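PDB 4E5T: mandelate racemase / muconate lactonizing enzyme, C-terminal domain protein from Labrenzia alexandrii, which is a putative mandelate racemase/muconate lactonizing enzyme of the enolase superfamily that binds magnesium and probably isomerises a carboxylate substrate. Local coordinates for residues 349-358 against 374-385; 221-229 against 250-260. All blocks are in the same frame, centred on the assembly; numbering follows the deposited sequence.

Interactions 1 and 2 lie on opposite sides of the chain's centre, about 41 Å apart between centres, and share no helix or strand. Both are partly buried and both fall in the barrel-type C-terminal region, yet their chemistry differs. Interaction 1 (349-358 with 374-385) joins two short helices and the loops that adjoin them through three hydrogen bonds, backbone and histidine, plus an apolar patch facing the three-stranded N-terminal sheet; it buries 622 Å². Interaction 2 (221-229 with 250-260) packs two successive barrel helices through aliphatic contacts and a cation-pi pair, buries 491 Å², and adjoins other subunits, whereas no other chain touches interaction 1.

Interaction 1 of 2, residues 349-358 against 374-385; sequences FFAELLTTPI and GHDLNEDVARAN
Leu353 and Thr355 meet 376-378 in a single beta bridge centred on Leu354 and Leu377. Asn378 N donates to Leu353 O at 2.8 Å, nearly straight at 167°, and Thr355 N donates to Asp376 O at 3.0 Å, more bent at 138°. A third bond extends the seam: His375 ND1 reaches Thr356 O at 2.8 Å, the acceptor lying in the imidazole plane while the donor sits above the carbonyl plane, so the bond fixes the ring's rotation without using a lone pair direction. The ring's CE1 edge also approaches Pro357 O.

Asn378 is the N-cap of helix 379-383: with CG anti to the backbone N (chi1 -165°), OD1 accepts from Val381 N at 3.2 Å, the donor standing above the plane of the amide carbonyl. Farther along the chain, Asn385 ND2 donates to Val381 O at 2.6 Å, which holds the amide against Phe349, whose CZ is 3.7 Å from Asn385 CG. Replacing Asn385 by an alanine would probably leave Val381 O without this donor and open a gap beside the Phe349 ring. Between these polar groups, Val381 CG1 packs on Leu353 CD2 at 3.7 Å and Val381 also touches the aliphatic CG of Glu352.

The Asp376 carboxylate turns to Lys108 in a salt bridge, and Glu379 and Arg383 pair with each other while reaching Tyr38 and Glu8, respectively. Phe349, Leu353 and Leu377 rest on strand 23-31, Ala382 on strand 4-13, and His375 and Ile358 on helix 321-332, placing the contact where the barrel region meets the N-terminal sheet.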
loop_
_atom_site.group_PDB
_atom_site.type_symbol
_atom_site.label_atom_id
_atom_site.label_comp_id
_atom_site.label_asym_id
_atom_site.label_seq_id
_atom_site.Cartn_x
_atom_site.Cartn_y
_atom_site.Cartn_z
ATOM N N PHE A 349 -34.521 37.969 10.005
ATOM C CA PHE A 349 -34.442 37.494 11.380
ATOM C C PHE A 349 -32.998 37.356 11.862
ATOM O O PHE A 349 -32.726 37.415 13.062
ATOM C CB PHE A 349 -35.210 36.190 11.548
ATOM C CG PHE A 349 -35.600 35.898 12.968
ATOM C CD1 PHE A 349 -36.308 36.830 13.702
ATOM C CD2 PHE A 349 -35.256 34.683 13.573
ATOM C CE1 PHE A 349 -36.678 36.567 15.013
ATOM C CE2 PHE A 349 -35.624 34.409 14.883
ATOM C CZ PHE A 349 -36.338 35.361 15.608
ATOM N N PHE A 350 -32.072 37.210 10.922
ATOM C CA PHE A 350 -30.659 37.116 11.272
ATOM C C PHE A 350 -30.082 38.412 11.830
ATOM O O PHE A 350 -29.058 38.405 12.503
ATOM C CB PHE A 350 -29.842 36.600 10.083
ATOM C CG PHE A 350 -29.974 35.130 9.882
ATOM C CD1 PHE A 350 -31.096 34.602 9.265
ATOM C CD2 PHE A 350 -29.008 34.266 10.365
ATOM C CE1 PHE A 350 -31.239 33.245 9.109
ATOM C CE2 PHE A 350 -29.146 32.906 10.207
ATOM C CZ PHE A 350 -30.267 32.398 9.575
ATOM N N ALA A 351 -30.749 39.526 11.560
ATOM C CA ALA A 351 -30.284 40.804 12.068
ATOM C C ALA A 351 -31.048 41.142 13.329
ATOM O O ALA A 351 -30.509 41.753 14.237
ATOM C CB ALA A 351 -30.445 41.892 11.021
ATOM N N GLU A 352 -32.309 40.739 13.393
ATOM C CA GLU A 352 -33.133 41.076 14.549
ATOM C C GLU A 352 -32.586 40.375 15.801
ATOM O O GLU A 352 -32.553 40.965 16.881
ATOM C CB GLU A 352 -34.610 40.742 14.272
ATOM C CG GLU A 352 -35.610 41.180 15.339
ATOM C CD GLU A 352 -37.035 40.742 14.993
ATOM O OE1 GLU A 352 -37.243 40.332 13.824
ATOM O OE2 GLU A 352 -37.937 40.796 15.877
ATOM N N LEU A 353 -32.131 39.130 15.636
ATOM C CA LEU A 353 -31.513 38.354 16.728
ATOM C C LEU A 353 -30.188 38.937 17.254
ATOM O O LEU A 353 -29.773 38.659 18.371
ATOM C CB LEU A 353 -31.337 36.870 16.341
ATOM C CG LEU A 353 -32.585 35.981 16.442
ATOM C CD1 LEU A 353 -32.337 34.624 15.805
ATOM C CD2 LEU A 353 -33.073 35.813 17.877
ATOM N N LEU A 354 -29.532 39.750 16.443
ATOM C CA LEU A 354 -28.339 40.450 16.886
ATOM C C LEU A 354 -28.589 41.912 17.373
ATOM O O LEU A 354 -29.582 42.560 17.043
ATOM C CB LEU A 354 -27.260 40.378 15.800
ATOM C CG LEU A 354 -26.889 38.932 15.478
ATOM C CD1 LEU A 354 -25.709 38.871 14.532
ATOM C CD2 LEU A 354 -26.598 38.171 16.769
ATOM N N THR A 355 -27.672 42.390 18.196
ATOM C CA THR A 355 -27.729 43.706 18.789
ATOM C C THR A 355 -27.268 44.696 17.732
ATOM O O THR A 355 -27.673 45.867 17.717
ATOM C CB THR A 355 -26.793 43.722 20.011
ATOM O OG1 THR A 355 -27.575 43.701 21.206
ATOM C CG2 THR A 355 -25.872 44.921 20.020
ATOM N N THR A 356 -26.419 44.191 16.843
ATOM C CA THR A 356 -25.895 44.924 15.711
ATOM C C THR A 356 -25.675 43.836 14.677
ATOM O O THR A 356 -25.146 42.773 15.008
ATOM C CB THR A 356 -24.540 45.552 16.041
ATOM O OG1 THR A 356 -23.653 44.539 16.538
ATOM C CG2 THR A 356 -24.679 46.630 17.087
ATOM N N PRO A 357 -26.071 44.084 13.423
ATOM C CA PRO A 357 -26.185 42.996 12.440
ATOM C C PRO A 357 -24.854 42.573 11.817
ATOM O O PRO A 357 -23.886 43.326 11.867
ATOM C CB PRO A 357 -27.088 43.608 11.368
ATOM C CG PRO A 357 -26.733 45.065 11.402
ATOM C CD PRO A 357 -26.476 45.385 12.857
ATOM N N ILE A 358 -24.819 41.371 11.248
ATOM C CA ILE A 358 -23.679 40.934 10.455
ATOM C C ILE A 358 -23.574 41.839 9.228
ATOM O O ILE A 358 -24.556 42.072 8.524
ATOM C CB ILE A 358 -23.804 39.439 10.029
ATOM C CG1 ILE A 358 -23.941 38.548 11.265
ATOM C CG2 ILE A 358 -22.598 39.011 9.237
ATOM C CD1 ILE A 358 -24.203 37.034 10.975
ATOM N N GLY A 374 -18.115 39.376 18.445
ATOM C CA GLY A 374 -18.224 40.621 17.705
ATOM C C GLY A 374 -19.617 41.203 17.692
ATOM O O GLY A 374 -19.827 42.374 17.340
ATOM N N HIS A 375 -20.577 40.366 18.063
ATOM C CA HIS A 375 -21.974 40.761 18.142
ATOM C C HIS A 375 -22.597 40.084 19.357
ATOM O O HIS A 375 -22.084 39.079 19.845
ATOM C CB HIS A 375 -22.714 40.360 16.868
ATOM C CG HIS A 375 -22.022 40.782 15.606
ATOM N ND1 HIS A 375 -22.559 41.708 14.738
ATOM C CD2 HIS A 375 -20.840 40.403 15.066
ATOM C CE1 HIS A 375 -21.739 41.874 13.714
ATOM N NE2 HIS A 375 -20.684 41.097 13.893
ATOM N N ASP A 376 -23.689 40.651 19.852
ATOM C CA ASP A 376 -24.345 40.142 21.044
ATOM C C ASP A 376 -25.758 39.657 20.721
ATOM O O ASP A 376 -26.416 40.175 19.814
ATOM C CB ASP A 376 -24.397 41.224 22.124
ATOM C CG ASP A 376 -23.082 41.376 22.867
ATOM O OD1 ASP A 376 -22.325 40.377 22.917
ATOM O OD2 ASP A 376 -22.818 42.487 23.399
ATOM N N LEU A 377 -26.219 38.650 21.457
ATOM C CA LEU A 377 -27.557 38.138 21.235
ATOM C C LEU A 377 -28.580 39.105 21.811
ATOM O O LEU A 377 -28.491 39.534 22.960
ATOM C CB LEU A 377 -27.733 36.741 21.839
ATOM C CG LEU A 377 -29.113 36.081 21.653
ATOM C CD1 LEU A 377 -29.392 35.681 20.221
ATOM C CD2 LEU A 377 -29.321 34.893 22.599
ATOM N N ASN A 378 -29.551 39.462 20.994
ATOM C CA ASN A 378 -30.686 40.190 21.486
ATOM C C ASN A 378 -31.554 39.200 22.250
ATOM O O ASN A 378 -32.436 38.567 21.683
ATOM C CB ASN A 378 -31.438 40.795 20.315
ATOM C CG ASN A 378 -32.400 41.858 20.743
ATOM O OD1 ASN A 378 -32.984 41.769 21.820
ATOM N ND2 ASN A 378 -32.581 42.877 19.902
ATOM N N GLU A 379 -31.278 39.055 23.538
ATOM C CA GLU A 379 -31.959 38.065 24.362
ATOM C C GLU A 379 -33.469 38.225 24.314
ATOM O O GLU A 379 -34.213 37.228 24.315
ATOM C CB GLU A 379 -31.501 38.158 25.819
ATOM C CG GLU A 379 -30.017 38.047 26.018
ATOM C CD GLU A 379 -29.651 38.035 27.482
ATOM O OE1 GLU A 379 -28.454 38.242 27.797
ATOM O OE2 GLU A 379 -30.570 37.816 28.314
ATOM N N ASP A 380 -33.916 39.479 24.288
ATOM C CA ASP A 380 -35.345 39.768 24.296
ATOM C C ASP A 380 -36.002 39.292 23.017
ATOM O O ASP A 380 -37.037 38.633 23.061
ATOM C CB ASP A 380 -35.619 41.250 24.533
ATOM C CG ASP A 380 -35.217 41.695 25.925
ATOM O OD1 ASP A 380 -35.084 40.830 26.822
ATOM O OD2 ASP A 380 -35.030 42.908 26.120
ATOM N N VAL A 381 -35.396 39.610 21.880
ATOM C CA VAL A 381 -35.871 39.072 20.612
ATOM C C VAL A 381 -35.863 37.552 20.646
ATOM O O VAL A 381 -36.780 36.913 20.135
ATOM C CB VAL A 381 -35.056 39.601 19.420
ATOM C CG1 VAL A 381 -35.313 38.774 18.178
ATOM C CG2 VAL A 381 -35.418 41.038 19.172
ATOM N N ALA A 382 -34.847 36.979 21.286
ATOM C CA ALA A 382 -34.749 35.523 21.400
ATOM C C ALA A 382 -35.846 34.917 22.270
ATOM O O ALA A 382 -36.396 33.896 21.906
ATOM C CB ALA A 382 -33.377 35.093 21.885
ATOM N N ARG A 383 -36.171 35.532 23.406
ATOM C CA ARG A 383 -37.222 34.975 24.268
ATOM C C ARG A 383 -38.609 35.171 23.680
ATOM O O ARG A 383 -39.543 34.426 23.992
ATOM C CB ARG A 383 -37.205 35.588 25.670
ATOM C CG ARG A 383 -35.905 35.481 26.395
ATOM C CD ARG A 383 -36.054 35.832 27.863
ATOM N NE ARG A 383 -34.767 35.677 28.528
ATOM C CZ ARG A 383 -33.845 36.628 28.596
ATOM N NH1 ARG A 383 -32.688 36.378 29.204
ATOM N NH2 ARG A 383 -34.084 37.827 28.058
ATOM N N ALA A 384 -38.746 36.189 22.838
ATOM C CA ALA A 384 -40.052 36.583 22.339
ATOM C C ALA A 384 -40.477 35.658 21.216
ATOM O O ALA A 384 -41.605 35.730 20.750
ATOM C CB ALA A 384 -40.014 38.015 21.865
ATOM N N ASN A 385 -39.563 34.791 20.787
ATOM C CA ASN A 385 -39.793 33.891 19.661
ATOM C C ASN A 385 -39.589 32.413 19.985
ATOM O O ASN A 385 -38.674 31.787 19.439
ATOM C CB ASN A 385 -38.859 34.253 18.512
ATOM C CG ASN A 385 -39.221 35.559 17.860
ATOM O OD1 ASN A 385 -39.875 35.576 16.823
ATOM N ND2 ASN A 385 -38.801 36.667 18.468
#

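Interaction 2 of 2, residues 221-229 against 250-260; sequences VSGAKRLAR and DMAEVARYTSI
The side chains of Val221 and Val254 slide past each other in opposite directions, CG1 of Val221 3.7 Å from CG2 of Val254, and Ala224 CB adds a second apolar touch on the same Val254 methyl at 3.8 Å. Val221 CG2 turns instead to the beginning of helix 248-257, against Asp250 CB. Further along, Ala228 CB lies against Thr258, and Ile260 CD1 nears Ala228 O.

The aromatic contact is made by Lys225 over one face of Tyr257. Lys225 CD packs 3.5 Å from Tyr257 CB; beyond it the bend at chi3 (-42°) turns CE over the ring as a CH-pi contact, 4.3 Å from the centroid, and NZ follows in a cation-pi contact, 26° off the ring normal.

Several polar groups find partners in other subunits or within their own segment. Lys225 NZ also makes weak hydrogen bonds to Ala255 O and Thr258 O of a neighbouring subunit, while Arg229 forms a salt bridge with Asp235 of that subunit. Thr258 OG1 accepts from Ile260 N in an ST turn and is also hydrogen-bonded to Glu232.

With axes 9.2 Å apart and a crossing angle of -19°, the two helices run nearly parallel, linked through strand 238-240, as consecutive outer helices do in an enolase-superfamily beta/alpha barrel.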
loop_
_atom_site.group_PDB
_atom_site.type_symbol
_atom_site.label_atom_id
_atom_site.label_comp_id
_atom_site.label_asym_id
_atom_site.label_seq_id
_atom_site.Cartn_x
_atom_site.Cartn_y
_atom_site.Cartn_z
ATOM N N VAL A 221 -20.495 5.617 -4.072
ATOM C CA VAL A 221 -19.320 6.033 -4.810
ATOM C C VAL A 221 -19.505 5.928 -6.321
ATOM O O VAL A 221 -19.227 6.880 -7.045
ATOM C CB VAL A 221 -18.084 5.254 -4.347
ATOM C CG1 VAL A 221 -16.901 5.498 -5.272
ATOM C CG2 VAL A 221 -17.750 5.645 -2.909
ATOM N N SER A 222 -19.997 4.793 -6.799
ATOM C CA SER A 222 -20.236 4.639 -8.232
ATOM C C SER A 222 -21.232 5.686 -8.764
ATOM O O SER A 222 -21.032 6.269 -9.827
ATOM C CB SER A 222 -20.708 3.217 -8.563
ATOM O OG SER A 222 -21.893 2.884 -7.857
ATOM N N GLY A 223 -22.300 5.931 -8.019
ATOM C CA GLY A 223 -23.314 6.857 -8.476
ATOM C C GLY A 223 -22.751 8.252 -8.521
ATOM O O GLY A 223 -23.077 9.040 -9.402
ATOM N N ALA A 224 -21.884 8.550 -7.561
ATOM C CA ALA A 224 -21.268 9.860 -7.473
ATOM C C ALA A 224 -20.322 10.096 -8.641
ATOM O O ALA A 224 -20.230 11.221 -9.149
ATOM C CB ALA A 224 -20.554 10.009 -6.172
ATOM N N LYS A 225 -19.631 9.045 -9.087
ATOM C CA LYS A 225 -18.770 9.180 -10.268
ATOM C C LYS A 225 -19.579 9.349 -11.565
ATOM O O LYS A 225 -19.186 10.105 -12.446
ATOM C CB LYS A 225 -17.754 8.041 -10.373
ATOM C CG LYS A 225 -16.887 7.881 -9.137
ATOM C CD LYS A 225 -15.586 7.124 -9.411
ATOM C CE LYS A 225 -15.789 5.929 -10.325
ATOM N NZ LYS A 225 -14.530 5.176 -10.531
ATOM N N ARG A 226 -20.707 8.655 -11.669
ATOM C CA ARG A 226 -21.608 8.808 -12.802
ATOM C C ARG A 226 -22.013 10.279 -12.984
ATOM O O ARG A 226 -22.122 10.784 -14.109
ATOM C CB ARG A 226 -22.851 7.922 -12.620
ATOM C CG ARG A 226 -22.581 6.424 -12.735
ATOM C CD ARG A 226 -23.861 5.606 -12.601
ATOM N NE ARG A 226 -24.778 5.829 -13.713
ATOM C CZ ARG A 226 -26.096 5.673 -13.636
ATOM N NH1 ARG A 226 -26.657 5.300 -12.497
ATOM N NH2 ARG A 226 -26.856 5.902 -14.694
ATOM N N LEU A 227 -22.210 10.968 -11.869
ATOM C CA LEU A 227 -22.683 12.338 -11.899
ATOM C C LEU A 227 -21.543 13.315 -12.137
ATOM O O LEU A 227 -21.661 14.236 -12.954
ATOM C CB LEU A 227 -23.402 12.661 -10.592
ATOM C CG LEU A 227 -23.766 14.123 -10.402
ATOM C CD1 LEU A 227 -24.581 14.581 -11.569
ATOM C CD2 LEU A 227 -24.514 14.275 -9.112
ATOM N N ALA A 228 -20.451 13.119 -11.401
ATOM C CA ALA A 228 -19.254 13.949 -11.533
ATOM C C ALA A 228 -18.782 14.031 -12.990
ATOM O O ALA A 228 -18.373 15.096 -13.447
ATOM C CB ALA A 228 -18.136 13.414 -10.635
ATOM N N ARG A 229 -18.848 12.899 -13.698
ATOM C CA ARG A 229 -18.494 12.811 -15.109
ATOM C C ARG A 229 -19.253 13.850 -15.939
ATOM O O ARG A 229 -18.671 14.498 -16.817
ATOM C CB ARG A 229 -18.781 11.402 -15.644
ATOM C CG ARG A 229 -18.264 11.117 -17.061
ATOM C CD ARG A 229 -18.913 9.852 -17.640
ATOM N NE ARG A 229 -20.294 10.074 -18.063
ATOM C CZ ARG A 229 -20.635 10.521 -19.273
ATOM N NH1 ARG A 229 -19.693 10.783 -20.172
ATOM N NH2 ARG A 229 -21.912 10.710 -19.594
ATOM N N ASP A 250 -13.919 5.727 1.244
ATOM C CA ASP A 250 -14.728 5.573 0.046
ATOM C C ASP A 250 -14.902 6.891 -0.663
ATOM O O ASP A 250 -15.028 6.933 -1.873
ATOM C CB ASP A 250 -16.115 5.037 0.394
ATOM C CG ASP A 250 -16.116 3.552 0.690
ATOM O OD1 ASP A 250 -15.201 2.832 0.230
ATOM O OD2 ASP A 250 -17.054 3.113 1.384
ATOM N N MET A 251 -14.948 7.973 0.092
ATOM C CA MET A 251 -15.196 9.265 -0.515
ATOM C C MET A 251 -13.970 9.591 -1.340
ATOM O O MET A 251 -14.072 10.225 -2.396
ATOM C CB MET A 251 -15.454 10.337 0.546
ATOM C CG MET A 251 -15.952 11.676 -0.008
ATOM S SD MET A 251 -16.485 12.879 1.256
ATOM C CE MET A 251 -18.247 12.555 1.374
ATOM N N ALA A 252 -12.818 9.115 -0.872
ATOM C CA ALA A 252 -11.563 9.439 -1.519
ATOM C C ALA A 252 -11.501 8.850 -2.936
ATOM O O ALA A 252 -10.777 9.347 -3.804
ATOM C CB ALA A 252 -10.424 8.976 -0.688
ATOM N N GLU A 253 -12.279 7.802 -3.181
ATOM C CA GLU A 253 -12.335 7.204 -4.507
ATOM C C GLU A 253 -13.067 8.154 -5.475
ATOM O O GLU A 253 -12.656 8.329 -6.615
ATOM C CB GLU A 253 -12.980 5.811 -4.452
ATOM C CG GLU A 253 -12.302 4.750 -5.335
ATOM C CD GLU A 253 -11.057 4.125 -4.695
ATOM O OE1 GLU A 253 -9.926 4.429 -5.140
ATOM O OE2 GLU A 253 -11.212 3.311 -3.758
ATOM N N VAL A 254 -14.132 8.790 -5.005
ATOM C CA VAL A 254 -14.812 9.807 -5.796
ATOM C C VAL A 254 -13.898 10.982 -6.066
ATOM O O VAL A 254 -13.815 11.463 -7.189
ATOM C CB VAL A 254 -16.065 10.335 -5.088
ATOM C CG1 VAL A 254 -16.697 11.482 -5.888
ATOM C CG2 VAL A 254 -17.062 9.192 -4.856
ATOM N N ALA A 255 -13.216 11.440 -5.025
ATOM C CA ALA A 255 -12.355 12.615 -5.128
ATOM C C ALA A 255 -11.191 12.419 -6.113
ATOM O O ALA A 255 -10.886 13.318 -6.914
ATOM C CB ALA A 255 -11.843 13.015 -3.750
ATOM N N ARG A 256 -10.558 11.248 -6.052
ATOM C CA ARG A 256 -9.492 10.884 -6.993
ATOM C C ARG A 256 -9.992 10.827 -8.428
ATOM O O ARG A 256 -9.249 11.138 -9.362
ATOM C CB ARG A 256 -8.884 9.524 -6.648
ATOM C CG ARG A 256 -7.808 9.563 -5.600
ATOM C CD ARG A 256 -7.122 8.218 -5.501
ATOM N NE ARG A 256 -7.960 7.202 -4.869
ATOM C CZ ARG A 256 -8.004 6.979 -3.558
ATOM N NH1 ARG A 256 -7.264 7.709 -2.733
ATOM N NH2 ARG A 256 -8.790 6.028 -3.070
ATOM N N TYR A 257 -11.245 10.422 -8.612
ATOM C CA TYR A 257 -11.760 10.244 -9.960
ATOM C C TYR A 257 -11.918 11.554 -10.712
ATOM O O TYR A 257 -11.584 11.634 -11.898
ATOM C CB TYR A 257 -13.086 9.463 -9.977
ATOM C CG TYR A 257 -13.621 9.247 -11.380
ATOM C CD1 TYR A 257 -12.916 8.477 -12.299
ATOM C CD2 TYR A 257 -14.817 9.836 -11.797
ATOM C CE1 TYR A 257 -13.382 8.290 -13.595
ATOM C CE2 TYR A 257 -15.296 9.653 -13.090
ATOM C CZ TYR A 257 -14.574 8.877 -13.985
ATOM O OH TYR A 257 -15.030 8.684 -15.273
ATOM N N THR A 258 -12.418 12.578 -10.019
ATOM C CA THR A 258 -12.868 13.802 -10.685
ATOM C C THR A 258 -11.953 14.987 -10.454
ATOM O O THR A 258 -11.192 15.021 -9.501
ATOM C CB THR A 258 -14.279 14.184 -10.242
ATOM O OG1 THR A 258 -14.755 15.265 -11.039
ATOM C CG2 THR A 258 -14.276 14.603 -8.815
ATOM N N SER A 259 -12.022 15.943 -11.367
ATOM C CA SER A 259 -11.293 17.199 -11.262
ATOM C C SER A 259 -12.062 18.172 -10.369
ATOM O O SER A 259 -11.501 19.135 -9.853
ATOM C CB SER A 259 -11.140 17.818 -12.644
ATOM O OG SER A 259 -12.410 17.907 -13.256
ATOM N N ILE A 260 -13.357 17.919 -10.207
ATOM C CA ILE A 260 -14.166 18.700 -9.291
ATOM C C ILE A 260 -13.633 18.486 -7.884
ATOM O O ILE A 260 -13.445 17.345 -7.465
ATOM C CB ILE A 260 -15.641 18.257 -9.329
ATOM C CG1 ILE A 260 -16.113 18.005 -10.762
ATOM C CG2 ILE A 260 -16.520 19.296 -8.684
ATOM C CD1 ILE A 260 -17.624 17.829 -10.862
#